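Long-range contacts in mandelate racemase/muconate lactonizing enzyme/Enolase superfamily (PDB 2HZG), which belongs to the enolase superfamily, joining an alpha-plus-beta N-terminal domain to a TIM-barrel-type domain with a sodium ion bound at acidic side chains: residues 9-14 against 30-35; 249-254 against 273-278; 121-126 against 315-320; 21-26 against 333-338; 53-58 against 65-70. All blocks are in the same frame, centred on the assembly; numbering follows the deposited sequence.

Contact 1: residues 9-14 against 30-35; sequences DLFYLS and LVRVAA
Asp9 OD2 takes two polar contacts, a salt-bridged hydrogen bond from Arg32 NH2 at 3.0 Å and a hydrogen bond from a water at 2.6 Å. The guanidinium presents its N-H nearly in its own plane but meets OD2 from above the carboxylate, the two planes being almost perpendicular (89°). The same water donates to Arg32 O and accepts from Arg32 NE, so it ties the carboxylate to both backbone and side chain of the arginine. Arg32 reaches this place with CG anti to the backbone N and a bend at chi3 (57°), which lays one guanidinium face against Phe11 CZ, while NH2 sits near the edge of the phenyl ring, 3.8 Å from CZ. Beneath, strands 5-14 and 27-35 of the antiparallel N-terminal-domain sheet pair through Asp9-Arg32 and Phe11-Leu30, each a hydrogen-bonded pair; Arg32 N to Asp9 O measures 2.8 Å. Leu13 CD1 packs on Leu30 CD1 at 3.8 Å on the same side as Phe11. On the opposite face of the sheet, Leu10 CD2 meets Val31 CG2 at 4.0 Å under helices 48-56 and 99-118. That face is apolar; on the other, carboxylate and water hold the arginine's edge and Phe11 meets its face.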
# COMPACT_ATOMS: atom_id res chain seq x y z
N ASP A 9 -15.06 -2.49 -18.14
CA ASP A 9 -15.88 -1.37 -17.74
C ASP A 9 -15.99 -1.30 -16.24
O ASP A 9 -16.24 -2.32 -15.56
CB ASP A 9 -17.28 -1.45 -18.38
CG ASP A 9 -17.20 -1.30 -19.89
OD1 ASP A 9 -16.65 -0.28 -20.36
OD2 ASP A 9 -17.65 -2.24 -20.59
N LEU A 10 -15.81 -0.08 -15.75
CA LEU A 10 -15.71 0.21 -14.32
C LEU A 10 -16.91 1.05 -13.89
O LEU A 10 -17.10 2.16 -14.39
CB LEU A 10 -14.42 0.99 -14.06
CG LEU A 10 -13.09 0.39 -14.57
CD1 LEU A 10 -11.88 1.23 -14.09
CD2 LEU A 10 -12.94 -1.08 -14.16
N PHE A 11 -17.66 0.53 -12.92
CA PHE A 11 -18.89 1.14 -12.44
C PHE A 11 -18.72 1.61 -11.00
O PHE A 11 -18.63 0.79 -10.09
CB PHE A 11 -20.03 0.13 -12.53
CG PHE A 11 -20.36 -0.29 -13.93
CD1 PHE A 11 -21.39 0.35 -14.63
CD2 PHE A 11 -19.63 -1.30 -14.56
CE1 PHE A 11 -21.70 -0.02 -15.94
CE2 PHE A 11 -19.93 -1.68 -15.88
CZ PHE A 11 -20.97 -1.03 -16.56
N TYR A 12 -18.67 2.93 -10.81
CA TYR A 12 -18.59 3.52 -9.48
C TYR A 12 -20.02 3.57 -8.95
O TYR A 12 -20.84 4.31 -9.48
CB TYR A 12 -17.98 4.94 -9.58
CG TYR A 12 -17.67 5.68 -8.27
CD1 TYR A 12 -18.15 5.25 -7.02
CD2 TYR A 12 -16.91 6.86 -8.31
CE1 TYR A 12 -17.85 5.97 -5.84
CE2 TYR A 12 -16.61 7.58 -7.15
CZ TYR A 12 -17.08 7.15 -5.92
OH TYR A 12 -16.77 7.88 -4.78
N LEU A 13 -20.34 2.75 -7.95
CA LEU A 13 -21.67 2.78 -7.38
C LEU A 13 -21.64 3.40 -6.00
O LEU A 13 -20.67 3.20 -5.26
CB LEU A 13 -22.26 1.36 -7.29
CG LEU A 13 -22.35 0.56 -8.60
CD1 LEU A 13 -23.14 -0.72 -8.33
CD2 LEU A 13 -22.99 1.41 -9.70
N SER A 14 -22.70 4.12 -5.63
CA SER A 14 -22.78 4.67 -4.28
C SER A 14 -24.22 4.79 -3.79
O SER A 14 -25.11 5.11 -4.56
CB SER A 14 -22.12 6.08 -4.23
OG SER A 14 -22.04 6.58 -2.91
N LEU A 30 -17.52 -1.81 -9.25
CA LEU A 30 -17.75 -3.07 -9.95
C LEU A 30 -16.99 -3.07 -11.27
O LEU A 30 -16.77 -2.03 -11.88
CB LEU A 30 -19.26 -3.28 -10.19
CG LEU A 30 -20.20 -3.45 -8.98
CD1 LEU A 30 -21.56 -3.94 -9.47
CD2 LEU A 30 -19.65 -4.44 -7.95
N VAL A 31 -16.59 -4.26 -11.70
CA VAL A 31 -15.72 -4.38 -12.86
C VAL A 31 -16.34 -5.42 -13.76
O VAL A 31 -16.53 -6.57 -13.35
CB VAL A 31 -14.29 -4.86 -12.47
CG1 VAL A 31 -13.42 -5.01 -13.72
CG2 VAL A 31 -13.60 -3.90 -11.47
N ARG A 32 -16.67 -5.02 -14.99
CA ARG A 32 -17.17 -5.97 -15.97
C ARG A 32 -16.11 -6.15 -17.04
O ARG A 32 -15.76 -5.19 -17.73
CB ARG A 32 -18.48 -5.48 -16.61
CG ARG A 32 -19.11 -6.51 -17.59
CD ARG A 32 -20.33 -5.98 -18.32
NE ARG A 32 -20.05 -4.75 -19.06
CZ ARG A 32 -20.93 -3.79 -19.32
NH1 ARG A 32 -22.20 -3.91 -18.90
NH2 ARG A 32 -20.55 -2.71 -19.99
N VAL A 33 -15.60 -7.37 -17.17
CA VAL A 33 -14.62 -7.68 -18.20
C VAL A 33 -15.34 -8.42 -19.34
O VAL A 33 -16.18 -9.30 -19.07
CB VAL A 33 -13.46 -8.54 -17.63
CG1 VAL A 33 -12.45 -8.90 -18.73
CG2 VAL A 33 -12.75 -7.81 -16.47
N ALA A 34 -15.03 -8.04 -20.58
CA ALA A 34 -15.55 -8.74 -21.76
C ALA A 34 -14.39 -9.31 -22.57
O ALA A 34 -13.42 -8.61 -22.85
CB ALA A 34 -16.40 -7.79 -22.65
N ALA A 35 -14.52 -10.58 -22.95
CA ALA A 35 -13.55 -11.20 -23.84
C ALA A 35 -14.34 -11.97 -24.88
O ALA A 35 -14.90 -13.03 -24.59
CB ALA A 35 -12.61 -12.14 -23.07
O HOH W 1 -17.29 -4.82 -20.21

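Contact 2: residues 249-254 against 273-278; sequences RIAGGE and FIQIDC. With NA (sodium ion), chain C.
The Arg249 guanidinium has Phe273 CE2 over one face, offset toward the rim, the planes 46° apart; NH1 comes within 3.8 Å of Phe273 CZ. Ile250 O lies at the ring edge, and Arg249 NE is hydrogen-bonded to a glycerol. This pair sits at the start of a beta-alpha-beta unit of the TIM-type barrel, in which strands 249-252 and 273-276 run parallel with helix 259-268 between them. Phe273 CB packs on Ala251 CB at 3.8 Å, and the backbones are joined by Gly252 N to Phe273 O at 3.3 Å and Gln275 N to Gly252 O at 2.9 Å, the latter from above the carbonyl plane. Gln275 swings its OE1 back over Gly252, to 3.6 Å from Ala251 CB, and NE2 makes a weak hydrogen bond to Glu227. Just past the C-terminal end of strand 249-252, Glu254, with CG in the crowded position (chi1 79°), extends to the sodium site, shared with Asp199, Glu227 and three waters; its OE1 is salt-bridged to Arg280, probably offsetting some negative charge. A further water, which accepts from Glu254 N, lies 2.8 Å from Gln275 OE1. Glu254 OE2 binds the sodium ion at 2.2 Å.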
# COMPACT_ATOMS: atom_id res chain seq x y z
N ARG A 249 -8.24 -15.16 21.04
CA ARG A 249 -7.17 -15.21 20.06
C ARG A 249 -7.15 -13.94 19.22
O ARG A 249 -8.12 -13.19 19.22
CB ARG A 249 -7.31 -16.48 19.21
CG ARG A 249 -7.08 -17.72 20.08
CD ARG A 249 -7.60 -18.97 19.41
NE ARG A 249 -6.72 -19.38 18.32
CZ ARG A 249 -6.97 -20.39 17.50
NH1 ARG A 249 -8.10 -21.09 17.61
NH2 ARG A 249 -6.09 -20.69 16.54
N ILE A 250 -6.03 -13.69 18.54
CA ILE A 250 -5.92 -12.49 17.71
C ILE A 250 -6.22 -12.86 16.25
O ILE A 250 -5.83 -13.94 15.78
CB ILE A 250 -4.53 -11.77 17.86
CG1 ILE A 250 -4.16 -11.55 19.35
CG2 ILE A 250 -4.49 -10.45 17.08
CD1 ILE A 250 -5.26 -10.96 20.24
N ALA A 251 -6.95 -12.00 15.57
CA ALA A 251 -7.28 -12.21 14.17
C ALA A 251 -6.93 -10.98 13.37
O ALA A 251 -6.94 -9.87 13.90
CB ALA A 251 -8.78 -12.54 14.00
N GLY A 252 -6.62 -11.17 12.09
CA GLY A 252 -6.45 -10.03 11.20
C GLY A 252 -6.11 -10.48 9.80
O GLY A 252 -6.14 -11.68 9.50
N GLY A 253 -5.73 -9.52 8.96
CA GLY A 253 -5.35 -9.79 7.58
C GLY A 253 -6.23 -9.14 6.54
O GLY A 253 -5.87 -9.12 5.36
N GLU A 254 -7.37 -8.59 6.94
CA GLU A 254 -8.27 -8.00 5.94
C GLU A 254 -7.65 -6.81 5.20
O GLU A 254 -8.07 -6.47 4.08
CB GLU A 254 -9.56 -7.54 6.60
CG GLU A 254 -9.41 -6.21 7.31
CD GLU A 254 -10.73 -5.76 7.87
OE1 GLU A 254 -11.27 -4.76 7.38
OE2 GLU A 254 -11.23 -6.46 8.77
N PHE A 273 -6.25 -16.54 13.46
CA PHE A 273 -7.17 -16.51 12.33
C PHE A 273 -6.65 -15.53 11.29
O PHE A 273 -6.41 -14.38 11.62
CB PHE A 273 -8.60 -16.08 12.75
CG PHE A 273 -9.24 -17.00 13.77
CD1 PHE A 273 -10.08 -18.05 13.35
CD2 PHE A 273 -8.99 -16.84 15.13
CE1 PHE A 273 -10.66 -18.91 14.29
CE2 PHE A 273 -9.56 -17.71 16.09
CZ PHE A 273 -10.39 -18.74 15.67
N ILE A 274 -6.47 -16.00 10.07
CA ILE A 274 -6.12 -15.11 8.95
C ILE A 274 -7.39 -14.85 8.15
O ILE A 274 -8.14 -15.77 7.84
CB ILE A 274 -4.94 -15.68 8.08
CG1 ILE A 274 -4.47 -14.67 7.01
CG2 ILE A 274 -5.31 -17.03 7.41
CD1 ILE A 274 -3.63 -13.49 7.53
N GLN A 275 -7.64 -13.58 7.85
CA GLN A 275 -8.91 -13.15 7.28
C GLN A 275 -8.60 -12.34 6.05
O GLN A 275 -7.92 -11.32 6.10
CB GLN A 275 -9.72 -12.32 8.28
CG GLN A 275 -9.87 -12.99 9.65
CD GLN A 275 -10.41 -12.04 10.70
OE1 GLN A 275 -9.83 -10.98 10.97
NE2 GLN A 275 -11.52 -12.43 11.32
N ILE A 276 -9.12 -12.81 4.92
CA ILE A 276 -8.68 -12.26 3.64
C ILE A 276 -9.86 -11.74 2.82
O ILE A 276 -10.87 -12.41 2.66
CB ILE A 276 -7.89 -13.31 2.81
CG1 ILE A 276 -6.65 -13.80 3.58
CG2 ILE A 276 -7.59 -12.77 1.39
CD1 ILE A 276 -5.58 -12.73 3.83
N ASP A 277 -9.68 -10.53 2.31
CA ASP A 277 -10.63 -9.91 1.42
C ASP A 277 -10.12 -10.05 -0.01
O ASP A 277 -9.13 -9.43 -0.37
CB ASP A 277 -10.81 -8.43 1.79
CG ASP A 277 -12.06 -7.85 1.19
OD1 ASP A 277 -12.25 -7.99 -0.03
OD2 ASP A 277 -12.87 -7.25 1.91
N CYS A 278 -10.79 -10.87 -0.83
CA CYS A 278 -10.43 -10.99 -2.26
C CYS A 278 -10.52 -9.66 -3.01
O CYS A 278 -9.83 -9.47 -3.99
CB CYS A 278 -11.29 -12.04 -2.97
SG CYS A 278 -10.77 -13.65 -2.43
NA NA C . -12.93 -6.45 10.11
O HOH W 2 -7.07 -9.23 2.67
O HOH W 3 -9.09 -8.71 9.47
O HOH W 4 -13.55 -4.59 8.62
O HOH W 5 -11.24 -4.42 11.16
O HOH W 6 -15.20 -7.32 9.28

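Contact 3: residues 121-126 against 315-320; sequences PAWALL and SLQPFA
A single turn of helix, residues 122-125 with Pro121 at its N-cap, faces the C-terminal part of helix 309-316 and the residues that follow, and the CA atoms of Trp123 and Gln317 stand 5.1 Å apart. The contact joins the N-terminal domain, just after its helix 99-118, to the TIM-type barrel, at the helix that follows strand 300-303. Gln317 is the central side chain. Its CG lies anti to the carbonyl carbon and the chain bends at chi2 (-65°), which brings the amide against the start of the short helix. There OE1 lies 2.9 Å from Trp123 N and 3.2 Å from Trp123 CD1, at the edge of the indole and near its plane; amide and indole are almost coplanar, 5° apart. NE2 of the same amide is hydrogen-bonded to Ser313 OG, one helical turn back, consistent with OE1 being the atom turned to Trp123. The methyl of Ala122 packs beside the amide, 3.7 Å from OE1. Trp123 holds its indole in the crowded position between backbone N and carbonyl carbon (chi1 52°), so the ring folds back over its own helix and has Pro121 CG and Ala124 CB over one face. Its NE1 is hydrogen-bonded to Pro357 O. Apolar contacts close the two flanks: Ala320 CB rests 3.7 Å from Trp123 CB, and Leu284 of helix 284-297 touches Ala122, Leu126 and Gln317. Leu126 reaches across with one branch, its CD1 lying 3.8 Å from Gln317 O and 4.0 Å from Pro318 CA.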
# COMPACT_ATOMS: atom_id res chain seq x y z
N PRO A 121 -17.63 -23.68 -11.62
CA PRO A 121 -17.45 -22.71 -10.53
C PRO A 121 -15.99 -22.31 -10.40
O PRO A 121 -15.09 -23.10 -10.70
CB PRO A 121 -17.94 -23.46 -9.28
CG PRO A 121 -17.93 -24.89 -9.62
CD PRO A 121 -18.04 -25.01 -11.13
N ALA A 122 -15.77 -21.08 -9.97
CA ALA A 122 -14.44 -20.53 -9.82
C ALA A 122 -13.60 -21.41 -8.91
O ALA A 122 -12.42 -21.62 -9.19
CB ALA A 122 -14.52 -19.07 -9.30
N TRP A 123 -14.19 -21.94 -7.83
CA TRP A 123 -13.43 -22.81 -6.90
C TRP A 123 -12.90 -24.07 -7.57
O TRP A 123 -11.86 -24.59 -7.16
CB TRP A 123 -14.21 -23.22 -5.65
CG TRP A 123 -15.59 -23.82 -5.90
CD1 TRP A 123 -16.79 -23.16 -5.88
CD2 TRP A 123 -15.90 -25.21 -6.18
NE1 TRP A 123 -17.83 -24.04 -6.13
CE2 TRP A 123 -17.31 -25.30 -6.31
CE3 TRP A 123 -15.13 -26.38 -6.31
CZ2 TRP A 123 -17.96 -26.52 -6.59
CZ3 TRP A 123 -15.77 -27.57 -6.61
CH2 TRP A 123 -17.17 -27.63 -6.74
N ALA A 124 -13.64 -24.59 -8.55
CA ALA A 124 -13.18 -25.75 -9.32
C ALA A 124 -11.99 -25.34 -10.17
O ALA A 124 -11.01 -26.04 -10.23
CB ALA A 124 -14.31 -26.32 -10.19
N LEU A 125 -12.08 -24.16 -10.79
CA LEU A 125 -10.96 -23.62 -11.56
C LEU A 125 -9.74 -23.33 -10.69
O LEU A 125 -8.62 -23.45 -11.16
CB LEU A 125 -11.39 -22.40 -12.37
CG LEU A 125 -12.42 -22.58 -13.50
CD1 LEU A 125 -12.76 -21.22 -14.12
CD2 LEU A 125 -11.94 -23.56 -14.58
N LEU A 126 -9.98 -22.96 -9.43
CA LEU A 126 -8.91 -22.73 -8.44
C LEU A 126 -8.26 -24.01 -7.97
O LEU A 126 -7.20 -23.98 -7.34
CB LEU A 126 -9.45 -22.00 -7.21
CG LEU A 126 -9.54 -20.49 -7.18
CD1 LEU A 126 -10.00 -20.11 -5.76
CD2 LEU A 126 -8.20 -19.79 -7.54
N SER A 315 -14.90 -14.13 -1.92
CA SER A 315 -14.06 -14.36 -0.75
C SER A 315 -14.26 -15.74 -0.12
O SER A 315 -13.46 -16.15 0.70
CB SER A 315 -14.17 -13.21 0.26
OG SER A 315 -13.47 -12.02 -0.21
N LEU A 316 -15.32 -16.45 -0.52
CA LEU A 316 -15.50 -17.86 -0.12
C LEU A 316 -14.70 -18.79 -1.02
O LEU A 316 -14.25 -19.84 -0.57
CB LEU A 316 -16.98 -18.25 -0.16
CG LEU A 316 -17.91 -17.58 0.86
CD1 LEU A 316 -19.36 -18.05 0.71
CD2 LEU A 316 -17.41 -17.89 2.24
N GLN A 317 -14.52 -18.42 -2.30
CA GLN A 317 -13.82 -19.28 -3.26
C GLN A 317 -12.48 -19.84 -2.72
O GLN A 317 -12.25 -21.03 -2.81
CB GLN A 317 -13.59 -18.59 -4.62
CG GLN A 317 -14.83 -17.99 -5.31
CD GLN A 317 -15.87 -19.03 -5.72
OE1 GLN A 317 -15.54 -20.20 -5.98
NE2 GLN A 317 -17.12 -18.61 -5.78
N PRO A 318 -11.61 -18.98 -2.14
CA PRO A 318 -10.27 -19.48 -1.77
C PRO A 318 -10.21 -20.53 -0.66
O PRO A 318 -9.14 -21.13 -0.46
CB PRO A 318 -9.55 -18.21 -1.31
CG PRO A 318 -10.34 -17.08 -1.94
CD PRO A 318 -11.73 -17.54 -1.82
N PHE A 319 -11.30 -20.74 0.06
CA PHE A 319 -11.31 -21.79 1.07
C PHE A 319 -12.50 -22.73 0.94
O PHE A 319 -12.82 -23.47 1.87
CB PHE A 319 -11.09 -21.25 2.52
CG PHE A 319 -12.29 -20.50 3.15
CD1 PHE A 319 -12.82 -20.93 4.38
CD2 PHE A 319 -12.81 -19.32 2.59
CE1 PHE A 319 -13.85 -20.25 5.01
CE2 PHE A 319 -13.85 -18.63 3.19
CZ PHE A 319 -14.38 -19.09 4.43
N ALA A 320 -13.13 -22.72 -0.25
CA ALA A 320 -14.29 -23.56 -0.54
C ALA A 320 -13.99 -25.04 -0.26
O ALA A 320 -14.79 -25.75 0.33
CB ALA A 320 -14.73 -23.39 -1.99

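Contact 4: residues 21-26 against 333-338; sequences AADGSQ and APQQLA
Asp23 and Gln335 cross obliquely, carboxylate and amide planes 48° apart, where the loop between strands 5-14 and 27-35 of the N-terminal domain meets the start of helix 336-340 of the barrel domain. Gln335 NE2 donates in its own amide plane to Asp23 OD2 at 2.9 Å, almost straight (175°), from above the carboxylate. Gln335 gets there by bending at chi2 (-56°). Asp23 OD1 accepts from Ser25 N at 3.0 Å, an Asx turn, and also, on its syn lone pair, from Ser25 OG at 2.7 Å. Ser25 OG, placed between backbone N and carbonyl carbon, in turn accepts from Gln335 N at 2.8 Å, so a relay runs from the residue at the N-cap position through the serine to the aspartate. A water donates to both Asp23 OD2 and Ala333 O. The carboxylate is thus held at both oxygens. Gln26 and Gln335 lie side by side, touching through their CG atoms, while Gln26 OE1 is hydrogen-bonded to Thr19 N. His61 and Val63 of the second subunit pack on this loop. Ser25 CB touches Ala338 CB at 3.8 Å, and Leu337 CD2 reaches Gln26 O at 3.6 Å.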
# COMPACT_ATOMS: atom_id res chain seq x y z
N ALA A 21 -19.67 5.93 9.30
CA ALA A 21 -19.56 4.53 9.73
C ALA A 21 -18.43 3.83 8.94
O ALA A 21 -18.26 4.09 7.74
CB ALA A 21 -20.85 3.81 9.52
N ALA A 22 -17.70 2.93 9.61
CA ALA A 22 -16.65 2.11 8.98
C ALA A 22 -17.30 0.92 8.28
O ALA A 22 -17.15 -0.24 8.68
CB ALA A 22 -15.65 1.64 10.02
N ASP A 23 -18.02 1.24 7.21
CA ASP A 23 -18.94 0.30 6.59
C ASP A 23 -18.69 0.37 5.10
O ASP A 23 -19.09 1.33 4.46
CB ASP A 23 -20.39 0.73 6.94
CG ASP A 23 -21.45 -0.14 6.24
OD1 ASP A 23 -21.10 -1.04 5.45
OD2 ASP A 23 -22.66 0.07 6.51
N GLY A 24 -18.00 -0.64 4.58
CA GLY A 24 -17.64 -0.73 3.15
C GLY A 24 -18.79 -1.02 2.19
O GLY A 24 -18.60 -1.05 0.98
N SER A 25 -19.99 -1.23 2.72
CA SER A 25 -21.14 -1.53 1.85
C SER A 25 -21.82 -0.28 1.29
O SER A 25 -22.77 -0.39 0.52
CB SER A 25 -22.15 -2.44 2.58
OG SER A 25 -22.88 -1.72 3.57
N GLN A 26 -21.31 0.90 1.66
CA GLN A 26 -21.94 2.17 1.26
C GLN A 26 -21.65 2.58 -0.17
O GLN A 26 -22.37 3.37 -0.74
CB GLN A 26 -21.51 3.30 2.20
CG GLN A 26 -21.81 3.02 3.67
CD GLN A 26 -21.54 4.25 4.52
OE1 GLN A 26 -22.34 5.18 4.54
NE2 GLN A 26 -20.41 4.26 5.23
N ALA A 333 -26.04 -6.80 8.15
CA ALA A 333 -26.80 -5.56 7.98
C ALA A 333 -26.20 -4.66 6.89
O ALA A 333 -25.97 -3.46 7.13
CB ALA A 333 -26.92 -4.78 9.34
N PRO A 334 -26.00 -5.20 5.67
CA PRO A 334 -25.36 -4.36 4.66
C PRO A 334 -26.28 -3.23 4.17
O PRO A 334 -27.52 -3.35 4.26
CB PRO A 334 -25.01 -5.34 3.53
CG PRO A 334 -26.00 -6.44 3.66
CD PRO A 334 -26.36 -6.54 5.14
N GLN A 335 -25.69 -2.15 3.66
CA GLN A 335 -26.46 -1.12 2.97
C GLN A 335 -27.21 -1.73 1.78
O GLN A 335 -26.81 -2.75 1.24
CB GLN A 335 -25.59 0.03 2.47
CG GLN A 335 -24.84 0.77 3.58
CD GLN A 335 -25.76 1.30 4.66
OE1 GLN A 335 -26.88 1.74 4.39
NE2 GLN A 335 -25.28 1.26 5.88
N GLN A 336 -28.31 -1.09 1.41
CA GLN A 336 -29.14 -1.56 0.30
C GLN A 336 -28.34 -1.75 -0.98
O GLN A 336 -28.63 -2.67 -1.76
CB GLN A 336 -30.31 -0.59 0.04
CG GLN A 336 -31.40 -1.24 -0.85
CD GLN A 336 -32.07 -2.40 -0.14
OE1 GLN A 336 -32.40 -2.30 1.04
NE2 GLN A 336 -32.26 -3.50 -0.85
N LEU A 337 -27.35 -0.89 -1.21
CA LEU A 337 -26.50 -1.02 -2.39
C LEU A 337 -25.95 -2.43 -2.50
O LEU A 337 -26.09 -3.06 -3.53
CB LEU A 337 -25.34 0.01 -2.40
CG LEU A 337 -24.22 -0.20 -3.44
CD1 LEU A 337 -24.74 -0.30 -4.89
CD2 LEU A 337 -23.15 0.90 -3.31
N ALA A 338 -25.35 -2.92 -1.41
CA ALA A 338 -24.72 -4.25 -1.40
C ALA A 338 -25.71 -5.37 -1.68
O ALA A 338 -25.39 -6.32 -2.42
CB ALA A 338 -24.00 -4.49 -0.07
O HOH W 7 -23.59 -2.27 7.43

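Contact 5: residues 53-58 against 65-70; sequences AAFVCP and RPVSDS
Three hydrogen bonds bind the last turn of helix 48-56 to the 3-10 turn 67-70 of the N-terminal domain, all with helix carbonyls as acceptors. Val67 N donates to Ala54 O at 2.8 Å in the carbonyl plane. Phe55 O is gripped twice by one residue: Ser68 N approaches on a lone pair at 3.1 Å, and Ser68 OG comes nearly along the C=O axis at 2.9 Å, its hydroxyl turned there by a chi1 of 65° in the conformer described. Ser68 CB itself makes a CH-pi contact over the face of the Phe55 ring, 3.7 Å from the centroid. Phe55 keeps CG anti to the backbone N (chi1 -161°), which swings the ring under the 3-10 turn although its CB points away. Apolar packing completes the join. Phe55 CD1 lies 3.8 Å from Val67 CB, the two side chains crossing at about a right angle, and helix 99-118 touches both residues through Ile106. Past the helix end, Pro66 wedges beside Cys57, with SG 4.1 Å from Pro66 CB; there Cys57 meets Leu49 of the second subunit, and Pro58 meets its Tyr12. Carbonyls near the end of a helix lack some of the amide partners found within one; here two of them gain donors from the returning chain while the serine methylene packs on the ring.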
# COMPACT_ATOMS: atom_id res chain seq x y z
N ALA A 53 -8.72 5.78 -11.31
CA ALA A 53 -7.51 6.52 -11.71
C ALA A 53 -6.31 5.60 -11.95
O ALA A 53 -5.59 5.78 -12.94
CB ALA A 53 -7.18 7.62 -10.70
N ALA A 54 -6.10 4.60 -11.08
CA ALA A 54 -5.07 3.58 -11.28
C ALA A 54 -5.27 2.80 -12.59
O ALA A 54 -4.30 2.41 -13.24
CB ALA A 54 -4.99 2.59 -10.05
N PHE A 55 -6.52 2.57 -12.97
CA PHE A 55 -6.82 1.89 -14.25
C PHE A 55 -6.46 2.67 -15.52
O PHE A 55 -5.99 2.08 -16.49
CB PHE A 55 -8.29 1.44 -14.33
CG PHE A 55 -8.52 0.38 -15.36
CD1 PHE A 55 -7.96 -0.88 -15.20
CD2 PHE A 55 -9.24 0.66 -16.52
CE1 PHE A 55 -8.13 -1.86 -16.17
CE2 PHE A 55 -9.41 -0.33 -17.50
CZ PHE A 55 -8.86 -1.57 -17.33
N VAL A 56 -6.69 3.99 -15.50
CA VAL A 56 -6.63 4.79 -16.73
C VAL A 56 -5.54 5.87 -16.79
O VAL A 56 -5.43 6.55 -17.79
CB VAL A 56 -7.99 5.50 -17.03
CG1 VAL A 56 -9.13 4.45 -17.16
CG2 VAL A 56 -8.33 6.56 -15.94
N CYS A 57 -4.79 6.07 -15.70
CA CYS A 57 -3.89 7.22 -15.63
C CYS A 57 -2.83 7.22 -16.74
O CYS A 57 -2.43 6.17 -17.22
CB CYS A 57 -3.19 7.30 -14.26
SG CYS A 57 -2.29 5.83 -13.80
N PRO A 58 -2.36 8.42 -17.14
CA PRO A 58 -1.17 8.44 -17.99
C PRO A 58 -0.03 7.71 -17.29
O PRO A 58 0.08 7.77 -16.05
CB PRO A 58 -0.85 9.94 -18.10
CG PRO A 58 -2.15 10.63 -17.88
CD PRO A 58 -2.84 9.77 -16.83
N ARG A 65 2.72 2.14 -14.95
CA ARG A 65 1.73 2.25 -16.01
C ARG A 65 0.33 2.12 -15.44
O ARG A 65 0.17 1.52 -14.38
CB ARG A 65 1.95 1.13 -17.03
CG ARG A 65 3.31 1.18 -17.65
CD ARG A 65 3.42 0.25 -18.83
NE ARG A 65 4.74 -0.35 -18.80
CZ ARG A 65 5.30 -1.02 -19.81
NH1 ARG A 65 4.63 -1.17 -20.95
NH2 ARG A 65 6.53 -1.53 -19.66
N PRO A 66 -0.68 2.64 -16.16
CA PRO A 66 -2.06 2.38 -15.75
C PRO A 66 -2.33 0.88 -15.78
O PRO A 66 -1.78 0.17 -16.62
CB PRO A 66 -2.88 3.08 -16.84
CG PRO A 66 -1.93 3.12 -18.07
CD PRO A 66 -0.60 3.44 -17.40
N VAL A 67 -3.16 0.40 -14.86
CA VAL A 67 -3.49 -1.02 -14.84
C VAL A 67 -3.99 -1.54 -16.21
O VAL A 67 -3.66 -2.66 -16.60
CB VAL A 67 -4.46 -1.37 -13.68
CG1 VAL A 67 -4.94 -2.85 -13.77
CG2 VAL A 67 -3.77 -1.10 -12.34
N SER A 68 -4.75 -0.71 -16.94
CA SER A 68 -5.32 -1.09 -18.24
C SER A 68 -4.29 -1.57 -19.27
O SER A 68 -4.62 -2.39 -20.14
CB SER A 68 -6.09 0.08 -18.84
OG SER A 68 -5.20 1.13 -19.14
N ASP A 69 -3.08 -1.04 -19.19
CA ASP A 69 -1.97 -1.44 -20.09
C ASP A 69 -1.62 -2.91 -20.00
O ASP A 69 -1.12 -3.50 -20.96
CB ASP A 69 -0.69 -0.63 -19.77
CG ASP A 69 -0.66 0.74 -20.45
OD1 ASP A 69 -1.64 1.13 -21.12
OD2 ASP A 69 0.36 1.44 -20.28
N SER A 70 -1.84 -3.51 -18.83
CA SER A 70 -1.50 -4.90 -18.59
C SER A 70 -2.70 -5.84 -18.70
O SER A 70 -2.57 -7.04 -18.46
CB SER A 70 -0.89 -5.05 -17.19
OG SER A 70 0.32 -4.33 -17.09

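Overall arrangement
Contacts 1 and 5 belong to the N-terminal domain and touch where Leu10 CD1 meets Phe55 CB at 3.6 Å; their centres are 15 Å apart. Contact 2 lies in the barrel and holds Glu254 at the sodium site. Contacts 3 and 4 both join the two domains, on opposite sides of the chain's centre, with centres 24 Å apart. Each borders a neighbour: contact 3 meets contact 2 through a probable hydrogen bond of Cys278 N and Ser315 OG at 3.0 Å, and contact 4 meets contact 1 through Leu337 CD1 on Leu13 CD1. Contacts 2 and 4 do not touch, their nearest atoms being about 8 Å apart. Contacts 1, 4 and 5 reach the second subunit.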